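Local coordinates for B-agarase (Saccharophagus degradans, PDB 4BQ2), which probably hydrolyses beta-1,4 linkages of agarose from a chain end, acting as a family 50 exo-beta-agarase, at residues 435-440 against 487-492; 471-476 against 592-597; 602-607 against 622-627. All coordinates share one frame; numbering follows the deposited sequence. Where two conformers were deposited one is given.

Interaction 1 (435-440 against 487-492); sequences GWVIGD and FIDNEK
Gly435 and Ile488 lie abreast at the ends of two parallel strands, 431-435 and 483-488. Gly435 N donates to Phe487 O (3.1 Å), and Asp489 N gives its hydrogen to Gly435 O (3.0 Å), almost straight at 169°. Glycine suits the spot: with no side chain of its own, it lets Ile488 CD1 come within 3.9 Å of Gly435 N. Beyond this bridge the pairing passes from backbone to side chain. Asp489 OD1 accepts the amide of Val437 N at 2.9 Å on its syn side, the donor 25° out of the carboxylate plane. The CB of Asp489 leaves its backbone away from the other segment, but CG turns back beside its own N (chi1 -73°) and brings the carboxylate to Val437. Apolar contacts flank this bond. Val437 CG2 touches Ile488 CG2 at 3.8 Å; Val437 also rests on helix 460-477 and Ile488 on helix 565-593. Trp436 lies alongside Asn490, pointing the same way, its CZ3 3.7 Å from Asn490 CB and its ring plane nearly perpendicular to the amide.

Farther out, one water joins Asp489 OD2, Val437 O and Lys492 NZ, and a second donates to OD1. Tyr582 OH also bonds to OD2, and Lys492 NZ makes a salt bridge to Asp489 OD2. Arg603 holds Asn490 OD1, while Trp418 meets the Trp436 ring. Asn490 and Glu491, just after the strand, are consistent with the Asn-Glu pair of clan GH-A glycosidases, whose glutamate is the acid/base; a glycerol near Trp436 is consistent with a sugar-binding pocket. The buried carboxylate of Asp489, gripped through both oxygens and next to a lysine, is likely to stay ionised and to fix the backbone leading into that pair.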
loop_
_atom_site.group_PDB
_atom_site.type_symbol
_atom_site.label_atom_id
_atom_site.label_comp_id
_atom_site.label_asym_id
_atom_site.label_seq_id
_atom_site.Cartn_x
_atom_site.Cartn_y
_atom_site.Cartn_z
ATOM N N GLY A 435 7.327 -15.807 -2.142
ATOM C CA GLY A 435 8.721 -15.644 -2.505
ATOM C C GLY A 435 8.838 -14.459 -3.431
ATOM O O GLY A 435 7.816 -13.938 -3.952
ATOM N N TRP A 436 10.077 -14.019 -3.610
ATOM C CA TRP A 436 10.396 -12.929 -4.526
ATOM C C TRP A 436 11.446 -13.442 -5.495
ATOM O O TRP A 436 12.435 -14.040 -5.068
ATOM C CB TRP A 436 11.073 -11.776 -3.782
ATOM C CG TRP A 436 10.390 -11.121 -2.642
ATOM C CD1 TRP A 436 10.527 -11.438 -1.316
ATOM C CD2 TRP A 436 9.540 -9.956 -2.693
ATOM N NE1 TRP A 436 9.809 -10.559 -0.544
ATOM C CE2 TRP A 436 9.210 -9.624 -1.361
ATOM C CE3 TRP A 436 9.062 -9.157 -3.729
ATOM C CZ2 TRP A 436 8.365 -8.534 -1.032
ATOM C CZ3 TRP A 436 8.229 -8.043 -3.421
ATOM C CH2 TRP A 436 7.870 -7.763 -2.084
ATOM N N VAL A 437 11.251 -13.192 -6.789
ATOM C CA VAL A 437 12.255 -13.561 -7.779
ATOM C C VAL A 437 13.170 -12.365 -7.965
ATOM O O VAL A 437 12.807 -11.360 -8.599
ATOM C CB VAL A 437 11.629 -14.021 -9.131
ATOM C CG1 VAL A 437 12.716 -14.480 -10.131
ATOM C CG2 VAL A 437 10.650 -15.134 -8.861
ATOM N N ILE A 438 14.366 -12.488 -7.384
ATOM C CA ILE A 438 15.361 -11.435 -7.458
ATOM C C ILE A 438 16.659 -12.065 -7.921
ATOM O O ILE A 438 16.840 -13.286 -7.836
ATOM C CB ILE A 438 15.547 -10.706 -6.095
ATOM C CG1 ILE A 438 16.174 -11.647 -5.033
ATOM C CG2 ILE A 438 14.214 -10.125 -5.610
ATOM C CD1 ILE A 438 16.531 -10.970 -3.698
ATOM N N GLY A 439 17.578 -11.244 -8.396
ATOM C CA GLY A 439 18.854 -11.798 -8.854
ATOM C C GLY A 439 19.542 -10.902 -9.866
ATOM O O GLY A 439 19.135 -9.771 -10.070
ATOM N N ASP A 440 20.586 -11.413 -10.502
ATOM C CA ASP A 440 21.383 -10.591 -11.408
ATOM C C ASP A 440 20.952 -10.676 -12.860
ATOM O O ASP A 440 21.724 -10.254 -13.727
ATOM C CB ASP A 440 22.859 -11.009 -11.327
ATOM C CG ASP A 440 23.444 -10.771 -9.976
ATOM O OD1 ASP A 440 23.108 -9.715 -9.388
ATOM O OD2 ASP A 440 24.222 -11.640 -9.505
ATOM N N PHE A 487 2.004 -16.677 -3.157
ATOM C CA PHE A 487 2.208 -15.409 -3.888
ATOM C C PHE A 487 3.653 -15.318 -4.357
ATOM O O PHE A 487 4.586 -15.714 -3.625
ATOM C CB PHE A 487 1.973 -14.203 -2.965
ATOM C CG PHE A 487 0.536 -14.058 -2.540
ATOM C CD1 PHE A 487 -0.442 -13.640 -3.458
ATOM C CD2 PHE A 487 0.156 -14.327 -1.238
ATOM C CE1 PHE A 487 -1.772 -13.501 -3.065
ATOM C CE2 PHE A 487 -1.187 -14.203 -0.841
ATOM C CZ PHE A 487 -2.146 -13.787 -1.764
ATOM N N ILE A 488 3.854 -14.857 -5.574
ATOM C CA ILE A 488 5.225 -14.602 -6.025
ATOM C C ILE A 488 5.293 -13.142 -6.492
ATOM O O ILE A 488 4.483 -12.709 -7.326
ATOM C CB ILE A 488 5.681 -15.552 -7.152
ATOM C CG1 ILE A 488 5.677 -17.031 -6.700
ATOM C CG2 ILE A 488 7.081 -15.137 -7.647
ATOM C CD1 ILE A 488 6.728 -17.450 -5.663
ATOM N N ASP A 489 6.245 -12.390 -5.935
ATOM C CA ASP A 489 6.453 -10.960 -6.286
ATOM C C ASP A 489 5.279 -10.102 -5.818
ATOM O O ASP A 489 4.387 -10.604 -5.188
ATOM C CB ASP A 489 6.736 -10.772 -7.789
ATOM C CG ASP A 489 8.130 -11.241 -8.190
ATOM O OD1 ASP A 489 9.037 -11.342 -7.305
ATOM O OD2 ASP A 489 8.319 -11.522 -9.407
ATOM N N ASN A 490 5.293 -8.789 -6.094
ATOM C CA ASN A 490 4.293 -7.909 -5.550
ATOM C C ASN A 490 4.376 -6.553 -6.237
ATOM O O ASN A 490 5.491 -5.987 -6.324
ATOM C CB ASN A 490 4.566 -7.725 -4.045
ATOM C CG ASN A 490 3.630 -6.734 -3.394
ATOM O OD1 ASN A 490 2.449 -7.025 -3.252
ATOM N ND2 ASN A 490 4.163 -5.585 -2.925
ATOM N N GLU A 491 3.234 -6.043 -6.728
ATOM C CA GLU A 491 3.157 -4.660 -7.241
ATOM C C GLU A 491 4.298 -4.313 -8.214
ATOM O O GLU A 491 4.977 -3.283 -8.099
ATOM C CB GLU A 491 3.116 -3.677 -6.058
ATOM C CG GLU A 491 1.903 -3.899 -5.158
ATOM C CD GLU A 491 1.724 -2.809 -4.114
ATOM O OE1 GLU A 491 2.584 -1.906 -4.038
ATOM O OE2 GLU A 491 0.707 -2.856 -3.375
ATOM N N LYS A 492 4.488 -5.178 -9.206
ATOM C CA LYS A 492 5.476 -4.941 -10.241
ATOM C C LYS A 492 4.970 -3.830 -11.143
ATOM O O LYS A 492 3.769 -3.690 -11.360
ATOM C CB LYS A 492 5.734 -6.236 -11.041
ATOM C CG LYS A 492 6.172 -7.419 -10.150
ATOM C CD LYS A 492 6.785 -8.568 -10.979
ATOM C CE LYS A 492 8.222 -8.212 -11.365
ATOM N NZ LYS A 492 9.178 -8.162 -10.201
HETATM O O HOH W 1 10.625 -9.195 -7.015
HETATM O O HOH W 2 10.682 -10.877 -10.349
#

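Interaction 2 (471-476 against 592-597); sequences RVVSEE and HYMPNH
Tyr593 lays its ring against the start of the 471-476 segment, with Arg471 over one face. Arg471 CB stands 3.7 Å from the ring centroid and only 15° off its normal, a CH-pi contact, and CG continues across the rim to 3.7 Å from Tyr593 CE1. The backbone N of Arg471 lies over the same face. His592, the preceding residue of the tyrosine's own segment, puts CD2 over the opposite face, so the phenol is sandwiched. Arginine suits this place because its methylene stem is apolar while its charge can leave. CG runs anti to the backbone N (chi1 -173°), and a bend farther along takes the guanidinium off to a salt bridge with Glu468, its plane steeply inclined to the ring.

These are the outer helices of the beta/alpha barrel expected for this family. Helix 460-477 is the crossover between parallel strands 431-435 and 483-488, and helix 565-593 precedes strand 598-599; the two helices meet here on the outside of the strands. Where the second one ends, Met594 is the first residue to leave helical geometry and opens a type I turn closed by His597 N to Met594 O (3.2 Å).

Met594 points inward from that turn. Its CG packs on Ser474 CB at 3.6 Å, its SD touches Val473 CG1 at 3.6 Å, and the chain crosses the valine at about a right angle. A bend at the last torsion (chi3 -75°) sets the methyl against Val473 as well, and Val486 of strand 483-488 also touches this long, flexible side chain. Ser474 is small enough to let the turn approach; its OG lies 3.0 Å from Tyr593 O, although that bond is doubtful, since the serine has two conformers and its proton another acceptor within reach.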
loop_
_atom_site.group_PDB
_atom_site.type_symbol
_atom_site.label_atom_id
_atom_site.label_comp_id
_atom_site.label_asym_id
_atom_site.label_seq_id
_atom_site.Cartn_x
_atom_site.Cartn_y
_atom_site.Cartn_z
ATOM N N ARG A 471 12.123 -23.184 -5.190
ATOM C CA ARG A 471 12.819 -24.193 -4.387
ATOM C C ARG A 471 12.851 -23.833 -2.925
ATOM O O ARG A 471 12.518 -24.671 -2.070
ATOM C CB ARG A 471 14.237 -24.451 -4.912
ATOM C CG ARG A 471 14.921 -25.619 -4.198
ATOM C CD ARG A 471 16.412 -25.720 -4.566
ATOM N NE ARG A 471 17.145 -24.664 -3.898
ATOM C CZ ARG A 471 17.459 -24.682 -2.607
ATOM N NH1 ARG A 471 17.157 -25.736 -1.849
ATOM N NH2 ARG A 471 18.084 -23.671 -2.076
ATOM N N VAL A 472 13.219 -22.578 -2.617
ATOM C CA VAL A 472 13.318 -22.140 -1.223
ATOM C C VAL A 472 11.929 -22.150 -0.534
ATOM O O VAL A 472 11.760 -22.706 0.560
ATOM C CB VAL A 472 13.967 -20.746 -1.104
ATOM C CG1 VAL A 472 13.888 -20.227 0.343
ATOM C CG2 VAL A 472 15.457 -20.846 -1.443
ATOM N N VAL A 473 10.926 -21.555 -1.182
ATOM C CA VAL A 473 9.551 -21.627 -0.654
ATOM C C VAL A 473 9.106 -23.089 -0.375
ATOM O O VAL A 473 8.492 -23.360 0.643
ATOM C CB VAL A 473 8.525 -20.984 -1.614
ATOM C CG1 VAL A 473 7.123 -21.108 -1.009
ATOM C CG2 VAL A 473 8.870 -19.509 -1.917
ATOM N N SER A 474 9.400 -24.008 -1.298
ATOM C CA SER A 474 8.991 -25.404 -1.123
ATOM C C SER A 474 9.666 -26.031 0.104
ATOM O O SER A 474 9.040 -26.782 0.871
ATOM C CB SER A 474 9.268 -26.251 -2.365
ATOM O OG SER A 474 8.915 -27.610 -2.109
ATOM N N GLU A 475 10.940 -25.704 0.291
ATOM C CA GLU A 475 11.678 -26.145 1.480
ATOM C C GLU A 475 11.038 -25.626 2.789
ATOM O O GLU A 475 10.988 -26.355 3.812
ATOM C CB GLU A 475 13.118 -25.659 1.353
ATOM C CG GLU A 475 14.046 -26.127 2.433
ATOM C CD GLU A 475 15.452 -25.698 2.091
ATOM O OE1 GLU A 475 15.677 -24.490 1.916
ATOM O OE2 GLU A 475 16.301 -26.583 1.930
ATOM N N GLU A 476 10.534 -24.386 2.745
ATOM C CA GLU A 476 9.816 -23.793 3.862
ATOM C C GLU A 476 8.459 -24.405 4.197
ATOM O O GLU A 476 8.147 -24.567 5.372
ATOM C CB GLU A 476 9.574 -22.284 3.632
ATOM C CG GLU A 476 10.841 -21.482 3.492
ATOM C CD GLU A 476 10.606 -20.002 3.321
ATOM O OE1 GLU A 476 9.788 -19.588 2.494
ATOM O OE2 GLU A 476 11.293 -19.231 4.011
ATOM N N HIS A 592 6.760 -26.792 -10.519
ATOM C CA HIS A 592 7.858 -27.758 -10.418
ATOM C C HIS A 592 8.133 -28.254 -8.972
ATOM O O HIS A 592 8.304 -29.467 -8.711
ATOM C CB HIS A 592 9.134 -27.142 -11.005
ATOM C CG HIS A 592 10.290 -28.083 -10.994
ATOM N ND1 HIS A 592 10.491 -29.018 -11.985
ATOM C CD2 HIS A 592 11.272 -28.281 -10.083
ATOM C CE1 HIS A 592 11.569 -29.738 -11.698
ATOM N NE2 HIS A 592 12.063 -29.304 -10.552
ATOM N N TYR A 593 8.205 -27.310 -8.037
ATOM C CA TYR A 593 8.608 -27.624 -6.672
ATOM C C TYR A 593 7.429 -27.811 -5.764
ATOM O O TYR A 593 7.569 -28.438 -4.710
ATOM C CB TYR A 593 9.516 -26.520 -6.116
ATOM C CG TYR A 593 10.921 -26.564 -6.694
ATOM C CD1 TYR A 593 11.823 -27.543 -6.266
ATOM C CD2 TYR A 593 11.346 -25.646 -7.647
ATOM C CE1 TYR A 593 13.115 -27.588 -6.763
ATOM C CE2 TYR A 593 12.643 -25.690 -8.153
ATOM C CZ TYR A 593 13.524 -26.660 -7.695
ATOM O OH TYR A 593 14.819 -26.774 -8.172
ATOM N N MET A 594 6.288 -27.234 -6.141
ATOM C CA MET A 594 5.085 -27.331 -5.272
ATOM C C MET A 594 3.922 -27.687 -6.146
ATOM O O MET A 594 3.009 -26.890 -6.324
ATOM C CB MET A 594 4.831 -26.011 -4.504
ATOM C CG MET A 594 5.895 -25.709 -3.450
ATOM S SD MET A 594 5.977 -23.986 -2.904
ATOM C CE MET A 594 6.777 -23.209 -4.314
ATOM N N PRO A 595 3.934 -28.922 -6.698
ATOM C CA PRO A 595 2.902 -29.266 -7.661
ATOM C C PRO A 595 1.470 -29.298 -7.121
ATOM O O PRO A 595 0.521 -29.231 -7.927
ATOM C CB PRO A 595 3.321 -30.653 -8.130
ATOM C CG PRO A 595 4.045 -31.245 -6.961
ATOM C CD PRO A 595 4.835 -30.064 -6.424
ATOM N N ASN A 596 1.310 -29.442 -5.801
ATOM C CA ASN A 596 0.003 -29.538 -5.184
ATOM C C ASN A 596 -0.644 -28.184 -4.849
ATOM O O ASN A 596 -1.843 -28.135 -4.586
ATOM C CB ASN A 596 0.097 -30.349 -3.899
ATOM C CG ASN A 596 0.675 -31.737 -4.111
ATOM O OD1 ASN A 596 1.774 -32.069 -3.608
ATOM N ND2 ASN A 596 -0.016 -32.534 -4.873
ATOM N N HIS A 597 0.141 -27.102 -4.858
ATOM C CA HIS A 597 -0.312 -25.843 -4.264
ATOM C C HIS A 597 -0.729 -24.800 -5.279
ATOM O O HIS A 597 -0.172 -24.745 -6.374
ATOM C CB HIS A 597 0.764 -25.302 -3.311
ATOM C CG HIS A 597 0.862 -26.114 -2.066
ATOM N ND1 HIS A 597 1.636 -27.252 -1.976
ATOM C CD2 HIS A 597 0.255 -25.971 -0.866
ATOM C CE1 HIS A 597 1.485 -27.786 -0.774
ATOM N NE2 HIS A 597 0.671 -27.013 -0.074
#

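Interaction 3 (602-607 against 622-627); sequences ARFPDW and DVVSYN
Residues 603-605 and strand 624-627 meet where one barrel strand gives way to the next: the loop leaving strand 598-599 runs against the following strand, with helix 611-620 as the connection between them. Phe604 and Tyr626 form the single backbone bridge. Phe604 N donates to Ser625 O (3.0 Å, 172°), and Asn627 N to Phe604 O (2.8 Å). Ser625 adds a side-chain bond: its OG, turned between its own N and carbonyl carbon (chi1 44°), accepts Arg603 N at 2.9 Å and bonds to Leu600 O as well, two roles that suit a short hydroxyl. A water spans Ala602 N and Ser625 O. Arg603 and Asn627 meet on the other flank, with Asn627 OD1 over one face of the guanidinium, 3.8 Å from Arg603 NH2. Asparagine offers an acceptor here and, at ND2, a donor to Glu491, while the guanidinium is held by Asn490 OD1 at NE and by a salt bridge from NH2 to Glu652. Phenylalanine fills the apolar side, where Val624 CG1 reaches the edge of its ring, 3.8 Å from Phe604 CE2. The Tyr626 ring touches Phe604 CD2 through CE1 (3.9 Å), the two rings oblique to each other. Behind them, helix 611-620 and Phe583 of helix 565-593 pack on Phe604, while strand 648-652 pairs with the far edge of strand 624-627.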
loop_
_atom_site.group_PDB
_atom_site.type_symbol
_atom_site.label_atom_id
_atom_site.label_comp_id
_atom_site.label_asym_id
_atom_site.label_seq_id
_atom_site.Cartn_x
_atom_site.Cartn_y
_atom_site.Cartn_z
ATOM N N ALA A 602 0.568 -12.133 -8.774
ATOM C CA ALA A 602 1.659 -11.195 -8.526
ATOM C C ALA A 602 1.185 -9.915 -7.861
ATOM O O ALA A 602 1.945 -8.923 -7.790
ATOM C CB ALA A 602 2.413 -10.890 -9.836
ATOM N N ARG A 603 -0.060 -9.949 -7.363
ATOM C CA ARG A 603 -0.616 -8.850 -6.556
ATOM C C ARG A 603 -0.616 -7.499 -7.295
ATOM O O ARG A 603 0.236 -6.608 -7.042
ATOM C CB ARG A 603 0.123 -8.776 -5.193
ATOM C CG ARG A 603 0.259 -10.171 -4.562
ATOM C CD ARG A 603 1.291 -10.204 -3.414
ATOM N NE ARG A 603 0.937 -9.304 -2.309
ATOM C CZ ARG A 603 0.011 -9.574 -1.372
ATOM N NH1 ARG A 603 -0.682 -10.723 -1.377
ATOM N NH2 ARG A 603 -0.204 -8.698 -0.399
ATOM N N PHE A 604 -1.601 -7.331 -8.168
ATOM C CA PHE A 604 -1.670 -6.131 -9.027
ATOM C C PHE A 604 -2.241 -4.953 -8.251
ATOM O O PHE A 604 -3.341 -5.047 -7.678
ATOM C CB PHE A 604 -2.625 -6.375 -10.211
ATOM C CG PHE A 604 -2.212 -7.474 -11.143
ATOM C CD1 PHE A 604 -0.942 -7.496 -11.711
ATOM C CD2 PHE A 604 -3.131 -8.456 -11.515
ATOM C CE1 PHE A 604 -0.584 -8.487 -12.612
ATOM C CE2 PHE A 604 -2.784 -9.448 -12.414
ATOM C CZ PHE A 604 -1.509 -9.453 -12.978
ATOM N N PRO A 605 -1.525 -3.821 -8.236
ATOM C CA PRO A 605 -2.112 -2.600 -7.677
ATOM C C PRO A 605 -2.924 -1.869 -8.739
ATOM O O PRO A 605 -2.867 -2.237 -9.935
ATOM C CB PRO A 605 -0.886 -1.760 -7.312
ATOM C CG PRO A 605 0.185 -2.195 -8.277
ATOM C CD PRO A 605 -0.185 -3.590 -8.808
ATOM N N ASP A 606 -3.652 -0.833 -8.342
ATOM C CA ASP A 606 -4.409 -0.058 -9.333
ATOM C C ASP A 606 -3.553 0.678 -10.366
ATOM O O ASP A 606 -3.993 0.951 -11.468
ATOM C CB ASP A 606 -5.450 0.831 -8.656
ATOM C CG ASP A 606 -4.856 2.022 -7.954
ATOM O OD1 ASP A 606 -3.651 2.047 -7.622
ATOM O OD2 ASP A 606 -5.631 2.968 -7.736
ATOM N N TRP A 607 -2.304 0.955 -10.024
ATOM C CA TRP A 607 -1.388 1.620 -10.952
ATOM C C TRP A 607 -0.561 0.630 -11.762
ATOM O O TRP A 607 0.397 1.002 -12.457
ATOM C CB TRP A 607 -0.505 2.637 -10.178
ATOM C CG TRP A 607 0.112 2.079 -8.900
ATOM C CD1 TRP A 607 -0.395 2.181 -7.636
ATOM C CD2 TRP A 607 1.347 1.336 -8.785
ATOM N NE1 TRP A 607 0.442 1.551 -6.747
ATOM C CE2 TRP A 607 1.517 1.029 -7.420
ATOM C CE3 TRP A 607 2.318 0.908 -9.705
ATOM C CZ2 TRP A 607 2.627 0.302 -6.932
ATOM C CZ3 TRP A 607 3.449 0.175 -9.222
ATOM C CH2 TRP A 607 3.579 -0.114 -7.832
ATOM N N ASP A 622 -3.663 -19.854 -10.606
ATOM C CA ASP A 622 -4.881 -20.517 -10.116
ATOM C C ASP A 622 -5.866 -19.477 -9.615
ATOM O O ASP A 622 -7.062 -19.618 -9.784
ATOM C CB ASP A 622 -4.535 -21.496 -8.999
ATOM C CG ASP A 622 -3.617 -22.628 -9.482
ATOM O OD1 ASP A 622 -4.098 -23.518 -10.206
ATOM O OD2 ASP A 622 -2.412 -22.602 -9.191
ATOM N N VAL A 623 -5.340 -18.433 -8.974
ATOM C CA VAL A 623 -6.162 -17.375 -8.389
ATOM C C VAL A 623 -5.436 -16.048 -8.744
ATOM O O VAL A 623 -4.228 -15.941 -8.516
ATOM C CB VAL A 623 -6.250 -17.506 -6.849
ATOM C CG1 VAL A 623 -7.092 -16.379 -6.274
ATOM C CG2 VAL A 623 -6.873 -18.827 -6.423
ATOM N N VAL A 624 -6.152 -15.069 -9.310
ATOM C CA VAL A 624 -5.553 -13.780 -9.669
ATOM C C VAL A 624 -5.614 -12.826 -8.470
ATOM O O VAL A 624 -6.701 -12.616 -7.885
ATOM C CB VAL A 624 -6.267 -13.139 -10.889
ATOM C CG1 VAL A 624 -5.543 -11.862 -11.290
ATOM C CG2 VAL A 624 -6.261 -14.110 -12.082
ATOM N N SER A 625 -4.475 -12.241 -8.085
ATOM C CA SER A 625 -4.455 -11.356 -6.883
ATOM C C SER A 625 -4.343 -9.894 -7.250
ATOM O O SER A 625 -3.586 -9.525 -8.174
ATOM C CB SER A 625 -3.297 -11.709 -5.945
ATOM O OG SER A 625 -2.135 -11.920 -6.701
ATOM N N TYR A 626 -5.084 -9.077 -6.513
ATOM C CA TYR A 626 -5.096 -7.619 -6.677
ATOM C C TYR A 626 -4.953 -6.995 -5.283
ATOM O O TYR A 626 -5.559 -7.473 -4.314
ATOM C CB TYR A 626 -6.435 -7.135 -7.248
ATOM C CG TYR A 626 -6.911 -7.841 -8.526
ATOM C CD1 TYR A 626 -6.512 -7.385 -9.792
ATOM C CD2 TYR A 626 -7.737 -8.970 -8.459
ATOM C CE1 TYR A 626 -6.941 -8.022 -10.971
ATOM C CE2 TYR A 626 -8.177 -9.621 -9.626
ATOM C CZ TYR A 626 -7.769 -9.144 -10.871
ATOM O OH TYR A 626 -8.195 -9.780 -12.022
ATOM N N ASN A 627 -4.190 -5.914 -5.199
ATOM C CA ASN A 627 -4.143 -5.065 -3.981
ATOM C C ASN A 627 -5.023 -3.848 -4.315
ATOM O O ASN A 627 -4.772 -3.197 -5.315
ATOM C CB ASN A 627 -2.701 -4.585 -3.738
ATOM C CG ASN A 627 -1.775 -5.718 -3.358
ATOM O OD1 ASN A 627 -2.242 -6.818 -3.062
ATOM N ND2 ASN A 627 -0.470 -5.476 -3.400
HETATM O O HOH W 3 -1.958 -11.325 -9.873
HETATM O O HOH W 4 -3.372 -0.486 -5.508
#

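From the N terminus, strand 431-435 leads into the first segment of interaction 1, and helix 460-477 then supplies the first segment of interaction 2. Strand 483-488 returns to close interaction 1 before helix 565-593 arrives to close interaction 2, so these two loops cross; they touch where Gly435 packs on Val473. Interaction 3 follows in series, a short loop around helix 611-620. Interaction 1 joins neighbouring strands at the barrel's end, interaction 2 their outer helices, and interaction 3 the loop after strand 598-599 to strand 624-627, the next strand of the probable barrel. Polar side chains of 490-491 link interactions 1 and 3.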